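Local structure of uncharacterized protein DUF1185 (Bordetella bronchiseptica RB50, 3BYQ) at residues I5-R10 / R58-L63; A36-P41 / I162-V167; Y80-I85 / A96-A101. The protein is of unknown function but adopts a variant of the Bacillus chorismate mutase fold and may have a role in amino-acid metabolism. All coordinates share one frame; numbering follows the deposited sequence. Where two conformers were deposited one is given.

Contact 1: I5-R10 / R58-L63; sequences IEIRKR and RSLGTL. With EDO (1,2-ethanediol), chain Q.
Ile7 pushes its CD1 methyl into the hollow between Leu60 and Leu63, the central bump of a helix-on-sheet contact in this variant of the Bacillus chorismate mutase fold. Strand 7-10 and helix segment 58-63 run in nearly the same direction, 24° apart, but their axes come no closer than 13.2 Å, a gap that side chains of both partners bridge. With chi2 at 171°, Ile7 CD1 is carried out at full reach, 4.0 Å from Leu60 CD1 and 4.2 Å from Leu63 CD2. Three residues, just under a turn, separate the two leucines. Both carry CG anti to the backbone N, and the two methyls form the walls of a notch facing the isoleucine tip. Ile5 supplies a second bump: its CD1 lies 3.9 Å from Ser59 OG, which has its hydrogen bond with Glu56 O, and 4.4 Å from Leu60 CB, while Glu56 and Leu57 also touch this side chain. At the other end Arg10 turns one face of its guanidinium to Leu63. The leucine CD2 sits 3.6 Å above that face, offset toward its rim, with Arg10 NH1 as the nearest atom, so an apolar methyl covers part of a charged group whose NH2 is held by a salt bridge to Glu67. Tyr18 of a second subunit packs on Ile7 and Arg10, and Lys9 and Arg10 pair with a strand of that subunit, continuing the sheet across the interface. On the helix flank turned from the strand, Arg58 meets a 1,2-ethanediol probably left from crystallisation. The diol's C2 lies in the guanidinium plane at its edge, Ser108 OG holds the same molecule, and Arg58 NH1 donates a 3.0 Å hydrogen bond to its O2.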
loop_
_atom_site.group_PDB
_atom_site.type_symbol
_atom_site.label_atom_id
_atom_site.label_comp_id
_atom_site.label_asym_id
_atom_site.label_seq_id
_atom_site.Cartn_x
_atom_site.Cartn_y
_atom_site.Cartn_z
ATOM N N ILE B 5 -2.621 -25.291 17.677
ATOM C CA ILE B 5 -1.930 -23.991 17.755
ATOM C C ILE B 5 -0.455 -24.146 17.525
ATOM O O ILE B 5 0.259 -24.682 18.355
ATOM C CB ILE B 5 -2.173 -23.302 19.095
ATOM C CG1 ILE B 5 -3.681 -23.146 19.347
ATOM C CG2 ILE B 5 -1.446 -21.926 19.126
ATOM C CD1 ILE B 5 -3.992 -22.477 20.688
ATOM N N GLU B 6 -0.007 -23.672 16.372
ATOM C CA GLU B 6 1.418 -23.724 16.012
ATOM C C GLU B 6 1.875 -22.324 15.640
ATOM O O GLU B 6 1.504 -21.818 14.608
ATOM C CB GLU B 6 1.632 -24.667 14.843
ATOM C CG GLU B 6 1.217 -26.080 15.157
ATOM C CD GLU B 6 1.260 -26.991 13.950
ATOM O OE1 GLU B 6 1.677 -26.561 12.848
ATOM O OE2 GLU B 6 0.857 -28.149 14.109
ATOM N N ILE B 7 2.714 -21.736 16.485
ATOM C CA ILE B 7 3.186 -20.339 16.296
ATOM C C ILE B 7 4.467 -20.252 15.447
ATOM O O ILE B 7 5.496 -20.862 15.772
ATOM C CB ILE B 7 3.451 -19.666 17.672
ATOM C CG1 ILE B 7 2.226 -19.749 18.584
ATOM C CG2 ILE B 7 3.897 -18.178 17.502
ATOM C CD1 ILE B 7 2.502 -19.308 20.007
ATOM N N ARG B 8 4.407 -19.457 14.383
ATOM C CA ARG B 8 5.548 -19.220 13.524
ATOM C C ARG B 8 6.387 -18.064 14.065
ATOM O O ARG B 8 7.598 -18.125 14.168
ATOM C CB ARG B 8 5.092 -18.919 12.089
ATOM C CG ARG B 8 6.281 -18.658 11.196
ATOM C CD ARG B 8 5.977 -18.672 9.719
ATOM N NE ARG B 8 5.042 -17.659 9.270
ATOM C CZ ARG B 8 5.371 -16.457 8.821
ATOM N NH1 ARG B 8 6.611 -16.058 8.830
ATOM N NH2 ARG B 8 4.419 -15.629 8.412
ATOM N N LYS B 9 5.684 -16.982 14.364
ATOM C CA LYS B 9 6.326 -15.767 14.877
ATOM C C LYS B 9 5.384 -14.932 15.671
ATOM O O LYS B 9 4.175 -15.107 15.610
ATOM C CB LYS B 9 6.955 -14.951 13.735
ATOM C CG LYS B 9 5.991 -14.384 12.782
ATOM C CD LYS B 9 6.700 -13.828 11.548
ATOM C CE LYS B 9 7.532 -12.616 11.816
ATOM N NZ LYS B 9 8.293 -12.250 10.532
ATOM N N ARG B 10 5.976 -14.030 16.431
ATOM C CA ARG B 10 5.246 -13.123 17.307
ATOM C C ARG B 10 5.873 -11.746 17.218
ATOM O O ARG B 10 7.049 -11.607 16.884
ATOM C CB ARG B 10 5.356 -13.614 18.752
ATOM C CG ARG B 10 4.552 -14.853 19.089
ATOM C CD ARG B 10 4.897 -15.376 20.448
ATOM N NE ARG B 10 4.467 -14.475 21.517
ATOM C CZ ARG B 10 4.701 -14.648 22.805
ATOM N NH1 ARG B 10 5.276 -15.748 23.237
ATOM N NH2 ARG B 10 4.298 -13.721 23.668
ATOM N N ARG B 58 -7.965 -20.002 23.687
ATOM C CA ARG B 58 -7.992 -19.233 24.929
ATOM C C ARG B 58 -6.589 -19.160 25.529
ATOM O O ARG B 58 -6.208 -18.128 26.052
ATOM C CB ARG B 58 -8.996 -19.823 25.921
ATOM C CG ARG B 58 -9.346 -18.926 27.092
ATOM C CD ARG B 58 -10.393 -17.882 26.729
ATOM N NE ARG B 58 -11.672 -18.498 26.394
ATOM C CZ ARG B 58 -12.528 -18.984 27.293
ATOM N NH1 ARG B 58 -12.318 -18.848 28.591
ATOM N NH2 ARG B 58 -13.647 -19.551 26.887
ATOM N N SER B 59 -5.827 -20.245 25.391
ATOM C CA SER B 59 -4.452 -20.295 25.929
ATOM C C SER B 59 -3.530 -19.300 25.227
ATOM O O SER B 59 -2.609 -18.757 25.831
ATOM C CB SER B 59 -3.846 -21.700 25.864
ATOM O OG SER B 59 -3.771 -22.169 24.537
ATOM N N LEU B 60 -3.769 -19.098 23.952
ATOM C CA LEU B 60 -3.008 -18.108 23.169
ATOM C C LEU B 60 -3.365 -16.709 23.684
ATOM O O LEU B 60 -2.505 -15.854 23.821
ATOM C CB LEU B 60 -3.338 -18.221 21.687
ATOM C CG LEU B 60 -2.519 -17.304 20.775
ATOM C CD1 LEU B 60 -1.024 -17.667 20.845
ATOM C CD2 LEU B 60 -3.042 -17.361 19.316
ATOM N N GLY B 61 -4.660 -16.487 23.926
ATOM C CA GLY B 61 -5.149 -15.227 24.509
ATOM C C GLY B 61 -4.411 -14.943 25.809
ATOM O O GLY B 61 -3.908 -13.833 26.059
ATOM N N THR B 62 -4.324 -15.962 26.657
ATOM C CA THR B 62 -3.652 -15.804 27.965
ATOM C C THR B 62 -2.176 -15.461 27.800
ATOM O O THR B 62 -1.654 -14.581 28.457
ATOM C CB THR B 62 -3.841 -17.057 28.837
ATOM O OG1 THR B 62 -5.249 -17.264 29.008
ATOM C CG2 THR B 62 -3.147 -16.901 30.197
ATOM N N LEU B 63 -1.535 -16.136 26.876
ATOM C CA LEU B 63 -0.124 -15.903 26.621
ATOM C C LEU B 63 0.149 -14.434 26.249
ATOM O O LEU B 63 1.054 -13.758 26.786
ATOM C CB LEU B 63 0.339 -16.817 25.470
ATOM C CG LEU B 63 1.827 -16.713 25.113
ATOM C CD1 LEU B 63 2.745 -17.317 26.216
ATOM C CD2 LEU B 63 2.061 -17.328 23.730
HETATM C C1 EDO Q . -8.592 -18.234 30.626
HETATM O O1 EDO Q . -8.454 -19.624 30.303
HETATM C C2 EDO Q . -10.009 -17.942 31.095
HETATM O O2 EDO Q . -10.654 -17.013 30.220
#

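Contact 2: A36-P41 / I162-V167; sequences AVIRNP and ILFALV
Ile162 O is gripped from two sources: Ile38 N donates a nearly linear hydrogen bond of 2.8 Å (174°), arriving close to the C=O axis, and the CA-H of Val37 adds a weaker contact at 3.4 Å. Ala36 O likewise has two partners, Phe164 N at 2.9 Å, tilted 16° from the carbonyl plane, and the CA-H of Leu163. Two further backbone bonds, Ala36 N to Phe164 O and Ile162 N to Ile38 O, complete the pairing. This is antiparallel sheet in register, the hydrogen-bonded pairs Ala36-Phe164 and Ile38-Ile162 flanking the non-hydrogen-bonded pair Val37-Leu163. Strand 29-39 lies between 7-17 and 161-169 in the mixed sheet, antiparallel to both. On the face bearing Ile38, Ile162 and Phe164, Ile38 has CG1 between its backbone N and carbonyl carbon (chi1 77°), and its CD1 reaches the edge of the Phe164 ring, in the ring plane and 3.7 Å from CE2. Ile162 CG2 lies over a face of that ring, 3.4 Å above the plane and displaced toward the rim, and Trp98 stacks with it. Past the strand, Asn40 brings its amide carbon CG to 3.7 Å from Ile162 CD1, while Asn40 OD1 accepts from Tyr42 N. Helix 51-72 covers this face through Leu57 on Ile38 and Phe53 on Ile162. On the other face Val37 CG2 meets Leu163 CG at 4.2 Å, with Ile153 against both residues.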
loop_
_atom_site.group_PDB
_atom_site.type_symbol
_atom_site.label_atom_id
_atom_site.label_comp_id
_atom_site.label_asym_id
_atom_site.label_seq_id
_atom_site.Cartn_x
_atom_site.Cartn_y
_atom_site.Cartn_z
ATOM N N ALA B 36 0.540 -12.874 17.397
ATOM C CA ALA B 36 1.047 -14.206 17.084
ATOM C C ALA B 36 0.485 -14.652 15.732
ATOM O O ALA B 36 -0.733 -14.527 15.476
ATOM C CB ALA B 36 0.656 -15.230 18.154
ATOM N N VAL B 37 1.395 -15.214 14.931
ATOM C CA VAL B 37 1.094 -15.768 13.617
ATOM C C VAL B 37 1.095 -17.266 13.770
ATOM O O VAL B 37 2.086 -17.847 14.177
ATOM C CB VAL B 37 2.116 -15.352 12.561
ATOM C CG1 VAL B 37 1.785 -15.989 11.230
ATOM C CG2 VAL B 37 2.172 -13.820 12.430
ATOM N N ILE B 38 -0.063 -17.863 13.503
ATOM C CA ILE B 38 -0.252 -19.304 13.630
ATOM C C ILE B 38 -0.753 -19.939 12.345
ATOM O O ILE B 38 -1.265 -19.283 11.488
ATOM C CB ILE B 38 -1.168 -19.687 14.804
ATOM C CG1 ILE B 38 -2.664 -19.453 14.504
ATOM C CG2 ILE B 38 -0.738 -18.949 16.097
ATOM C CD1 ILE B 38 -3.644 -20.131 15.532
ATOM N N ARG B 39 -0.502 -21.233 12.203
ATOM C CA ARG B 39 -1.019 -21.971 11.060
ATOM C C ARG B 39 -2.524 -22.046 11.201
ATOM O O ARG B 39 -3.055 -22.208 12.304
ATOM C CB ARG B 39 -0.433 -23.386 11.030
ATOM C CG ARG B 39 -0.859 -24.183 9.817
ATOM C CD ARG B 39 -0.112 -25.504 9.737
ATOM N NE ARG B 39 -0.436 -26.367 10.856
ATOM C CZ ARG B 39 -1.526 -27.133 10.942
ATOM N NH1 ARG B 39 -2.439 -27.102 9.992
ATOM N NH2 ARG B 39 -1.706 -27.896 12.025
ATOM N N ASN B 40 -3.214 -21.936 10.073
ATOM C CA ASN B 40 -4.652 -22.098 10.050
ATOM C C ASN B 40 -4.993 -23.550 9.747
ATOM O O ASN B 40 -4.838 -23.980 8.614
ATOM C CB ASN B 40 -5.290 -21.216 8.967
ATOM C CG ASN B 40 -6.797 -21.243 8.989
ATOM O OD1 ASN B 40 -7.395 -22.059 9.672
ATOM N ND2 ASN B 40 -7.421 -20.329 8.248
ATOM N N PRO B 41 -5.476 -24.318 10.742
ATOM C CA PRO B 41 -5.772 -25.731 10.450
ATOM C C PRO B 41 -6.958 -25.986 9.508
ATOM O O PRO B 41 -7.174 -27.146 9.109
ATOM C CB PRO B 41 -6.125 -26.311 11.829
ATOM C CG PRO B 41 -5.715 -25.329 12.800
ATOM C CD PRO B 41 -5.826 -23.997 12.131
ATOM N N ILE B 162 -3.069 -17.382 10.291
ATOM C CA ILE B 162 -3.898 -16.374 10.980
ATOM C C ILE B 162 -3.023 -15.604 11.946
ATOM O O ILE B 162 -2.115 -16.192 12.573
ATOM C CB ILE B 162 -5.066 -16.961 11.817
ATOM C CG1 ILE B 162 -5.888 -17.991 11.030
ATOM C CG2 ILE B 162 -5.983 -15.793 12.358
ATOM C CD1 ILE B 162 -6.749 -18.966 11.930
ATOM N N LEU B 163 -3.226 -14.287 11.973
ATOM C CA LEU B 163 -2.544 -13.385 12.915
ATOM C C LEU B 163 -3.576 -12.965 13.942
ATOM O O LEU B 163 -4.657 -12.462 13.601
ATOM C CB LEU B 163 -1.975 -12.165 12.157
ATOM C CG LEU B 163 -1.116 -11.186 12.985
ATOM C CD1 LEU B 163 -0.330 -10.273 12.018
ATOM C CD2 LEU B 163 -1.973 -10.323 13.895
ATOM N N PHE B 164 -3.298 -13.288 15.200
ATOM C CA PHE B 164 -4.144 -12.901 16.330
ATOM C C PHE B 164 -3.401 -11.893 17.177
ATOM O O PHE B 164 -2.220 -12.048 17.424
ATOM C CB PHE B 164 -4.498 -14.122 17.183
ATOM C CG PHE B 164 -5.447 -15.107 16.509
ATOM C CD1 PHE B 164 -6.745 -14.717 16.204
ATOM C CD2 PHE B 164 -5.081 -16.413 16.271
ATOM C CE1 PHE B 164 -7.642 -15.594 15.630
ATOM C CE2 PHE B 164 -5.985 -17.318 15.690
ATOM C CZ PHE B 164 -7.269 -16.887 15.369
ATOM N N ALA B 165 -4.136 -10.895 17.663
ATOM C CA ALA B 165 -3.547 -9.815 18.427
ATOM C C ALA B 165 -4.385 -9.299 19.572
ATOM O O ALA B 165 -5.642 -9.312 19.509
ATOM C CB ALA B 165 -3.252 -8.626 17.464
ATOM N N LEU B 166 -3.677 -8.833 20.597
ATOM C CA LEU B 166 -4.317 -8.123 21.706
ATOM C C LEU B 166 -3.611 -6.790 21.828
ATOM O O LEU B 166 -2.414 -6.669 21.513
ATOM C CB LEU B 166 -4.192 -8.882 23.013
ATOM C CG LEU B 166 -4.925 -10.230 23.080
ATOM C CD1 LEU B 166 -4.682 -10.913 24.414
ATOM C CD2 LEU B 166 -6.397 -10.037 22.830
ATOM N N VAL B 167 -4.346 -5.811 22.313
ATOM C CA VAL B 167 -3.843 -4.476 22.551
ATOM C C VAL B 167 -4.198 -4.022 23.961
ATOM O O VAL B 167 -5.291 -4.247 24.429
ATOM C CB VAL B 167 -4.427 -3.462 21.547
ATOM C CG1 VAL B 167 -3.941 -2.017 21.850
ATOM C CG2 VAL B 167 -4.083 -3.866 20.117
#

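Contact 3: Y80-I85 / A96-A101; sequences YSKAAI and AVWHEA
Lys82 and His99 cross at about a right angle, the lysine coming off its strand to meet helix 98-109, which packs on the sheet here. Beyond CG the lysine chain is extended and ends with NZ 2.9 Å from His99 O, a hydrogen bond to the backbone carbonyl. NZ comes in at a C=O...N angle of 119°, tilted 20° from the carbonyl plane. A water joins the same two residues a second way, accepting from Lys82 NZ at 2.8 Å and hydrogen-bonding to His99 ND1 at 2.8 Å. Lys82 CE stands 3.7 Å from ND1, oblique to the imidazole. Trp98 is turned toward the strand, with CG anti to its backbone N (chi1 -161°). Its indole has Ala83 N at the edge, in plane, and CD1 lies 3.3 Å from Ala83 O and 4.0 Å from Lys82 CB. Ala84 CB meets Trp98 CB at 4.5 Å. Indole NE1 donates to Ala165 O on the adjoining strand. His99 NE2 is hydrogen-bonded to Lys121 NZ, and Phe146 of a third subunit stacks on the imidazole. Helix 98-109 thus packs against strand 79-86, with strand 119-123 at His99, strand 161-169 at Trp98, and helix 51-72 touching Val97 and Ala101.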
loop_
_atom_site.group_PDB
_atom_site.type_symbol
_atom_site.label_atom_id
_atom_site.label_comp_id
_atom_site.label_asym_id
_atom_site.label_seq_id
_atom_site.Cartn_x
_atom_site.Cartn_y
_atom_site.Cartn_z
ATOM N N TYR B 80 -8.048 -1.269 26.046
ATOM C CA TYR B 80 -7.699 -2.520 25.356
ATOM C C TYR B 80 -8.502 -2.717 24.073
ATOM O O TYR B 80 -9.420 -1.956 23.767
ATOM C CB TYR B 80 -7.768 -3.774 26.300
ATOM C CG TYR B 80 -9.063 -4.069 27.065
ATOM C CD1 TYR B 80 -10.311 -3.533 26.710
ATOM C CD2 TYR B 80 -9.037 -4.971 28.113
ATOM C CE1 TYR B 80 -11.493 -3.861 27.463
ATOM C CE2 TYR B 80 -10.197 -5.336 28.809
ATOM C CZ TYR B 80 -11.406 -4.782 28.496
ATOM O OH TYR B 80 -12.491 -5.160 29.290
ATOM N N SER B 81 -8.084 -3.744 23.345
ATOM C CA SER B 81 -8.694 -4.187 22.126
ATOM C C SER B 81 -8.150 -5.542 21.749
ATOM O O SER B 81 -7.211 -6.070 22.339
ATOM C CB SER B 81 -8.449 -3.214 20.976
ATOM O OG SER B 81 -9.302 -3.510 19.863
ATOM N N LYS B 82 -8.734 -6.070 20.688
ATOM C CA LYS B 82 -8.331 -7.381 20.168
ATOM C C LYS B 82 -8.546 -7.365 18.687
ATOM O O LYS B 82 -9.424 -6.667 18.191
ATOM C CB LYS B 82 -9.141 -8.503 20.816
ATOM C CG LYS B 82 -10.649 -8.473 20.542
ATOM C CD LYS B 82 -11.482 -9.263 21.564
ATOM C CE LYS B 82 -12.954 -9.007 21.347
ATOM N NZ LYS B 82 -13.858 -9.579 22.358
ATOM N N ALA B 83 -7.764 -8.150 17.969
ATOM C CA ALA B 83 -7.907 -8.119 16.509
ATOM C C ALA B 83 -7.406 -9.375 15.866
ATOM O O ALA B 83 -6.653 -10.151 16.453
ATOM C CB ALA B 83 -7.172 -6.900 15.943
ATOM N N ALA B 84 -7.882 -9.608 14.656
ATOM C CA ALA B 84 -7.466 -10.793 13.884
ATOM C C ALA B 84 -7.348 -10.491 12.402
ATOM O O ALA B 84 -8.166 -9.796 11.852
ATOM C CB ALA B 84 -8.436 -11.952 14.068
ATOM N N ILE B 85 -6.319 -11.039 11.788
ATOM C CA ILE B 85 -6.127 -10.957 10.347
ATOM C C ILE B 85 -5.928 -12.396 9.853
ATOM O O ILE B 85 -4.928 -13.065 10.180
ATOM C CB ILE B 85 -4.938 -10.076 9.881
ATOM C CG1 ILE B 85 -4.951 -8.746 10.617
ATOM C CG2 ILE B 85 -4.988 -9.880 8.300
ATOM C CD1 ILE B 85 -3.799 -7.832 10.341
ATOM N N ALA B 96 -13.014 -14.782 13.740
ATOM C CA ALA B 96 -14.089 -14.473 14.665
ATOM C C ALA B 96 -14.035 -15.276 15.959
ATOM O O ALA B 96 -14.620 -14.885 16.978
ATOM C CB ALA B 96 -15.440 -14.616 13.973
ATOM N N VAL B 97 -13.329 -16.391 15.915
ATOM C CA VAL B 97 -13.063 -17.182 17.123
ATOM C C VAL B 97 -12.328 -16.370 18.230
ATOM O O VAL B 97 -12.422 -16.699 19.421
ATOM C CB VAL B 97 -12.200 -18.443 16.837
ATOM C CG1 VAL B 97 -12.974 -19.467 16.008
ATOM C CG2 VAL B 97 -10.856 -18.069 16.179
ATOM N N TRP B 98 -11.634 -15.319 17.817
ATOM C CA TRP B 98 -10.830 -14.493 18.732
ATOM C C TRP B 98 -11.668 -13.576 19.637
ATOM O O TRP B 98 -11.190 -13.109 20.641
ATOM C CB TRP B 98 -9.835 -13.692 17.921
ATOM C CG TRP B 98 -8.642 -13.127 18.700
ATOM C CD1 TRP B 98 -8.281 -11.809 18.802
ATOM C CD2 TRP B 98 -7.684 -13.866 19.446
ATOM N NE1 TRP B 98 -7.134 -11.694 19.571
ATOM C CE2 TRP B 98 -6.756 -12.936 19.985
ATOM C CE3 TRP B 98 -7.497 -15.222 19.702
ATOM C CZ2 TRP B 98 -5.664 -13.331 20.726
ATOM C CZ3 TRP B 98 -6.446 -15.602 20.441
ATOM C CH2 TRP B 98 -5.540 -14.660 20.976
ATOM N N HIS B 99 -12.915 -13.309 19.263
ATOM C CA HIS B 99 -13.775 -12.499 20.121
ATOM C C HIS B 99 -13.836 -13.119 21.515
ATOM O O HIS B 99 -13.583 -12.442 22.508
ATOM C CB HIS B 99 -15.153 -12.323 19.512
ATOM C CG HIS B 99 -15.174 -11.396 18.336
ATOM N ND1 HIS B 99 -15.127 -10.023 18.473
ATOM C CD2 HIS B 99 -15.287 -11.642 17.004
ATOM C CE1 HIS B 99 -15.158 -9.465 17.275
ATOM N NE2 HIS B 99 -15.271 -10.418 16.367
ATOM N N GLU B 100 -14.130 -14.420 21.566
ATOM C CA GLU B 100 -14.178 -15.122 22.832
ATOM C C GLU B 100 -12.774 -15.464 23.313
ATOM O O GLU B 100 -12.412 -15.141 24.435
ATOM C CB GLU B 100 -15.010 -16.382 22.769
ATOM C CG GLU B 100 -15.052 -17.105 24.101
ATOM C CD GLU B 100 -15.706 -18.427 24.008
ATOM O OE1 GLU B 100 -16.927 -18.432 23.854
ATOM O OE2 GLU B 100 -14.999 -19.448 24.082
ATOM N N ALA B 101 -11.957 -16.042 22.438
ATOM C CA ALA B 101 -10.637 -16.538 22.852
ATOM C C ALA B 101 -9.718 -15.438 23.340
ATOM O O ALA B 101 -9.082 -15.590 24.378
ATOM C CB ALA B 101 -9.955 -17.368 21.745
HETATM O O HOH W 1 -16.149 -8.924 20.893
#

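The three contacts follow one sheet and the two helices packed on it. Contacts 1 and 2 have centres 7 Å apart and share the pairing of strands 7-17 and 29-39, where Arg8 N lies 2.8 Å from Val37 O. Contacts 2 and 3, 9 Å apart between centres, meet through strand 161-169, with Leu163 N 2.8 Å from Ile85 O. Contacts 1 and 3 have centres 12 Å apart and join helix to helix: Arg58 NH2 makes a 3.1 Å salt bridge to Glu100 OE2. No active site is established here. Tetraethylene glycol about 3 Å from the Arg10 side chain and an ethanediol about 4 Å from that of Lys82, both probably crystallisation additives, may mark pockets.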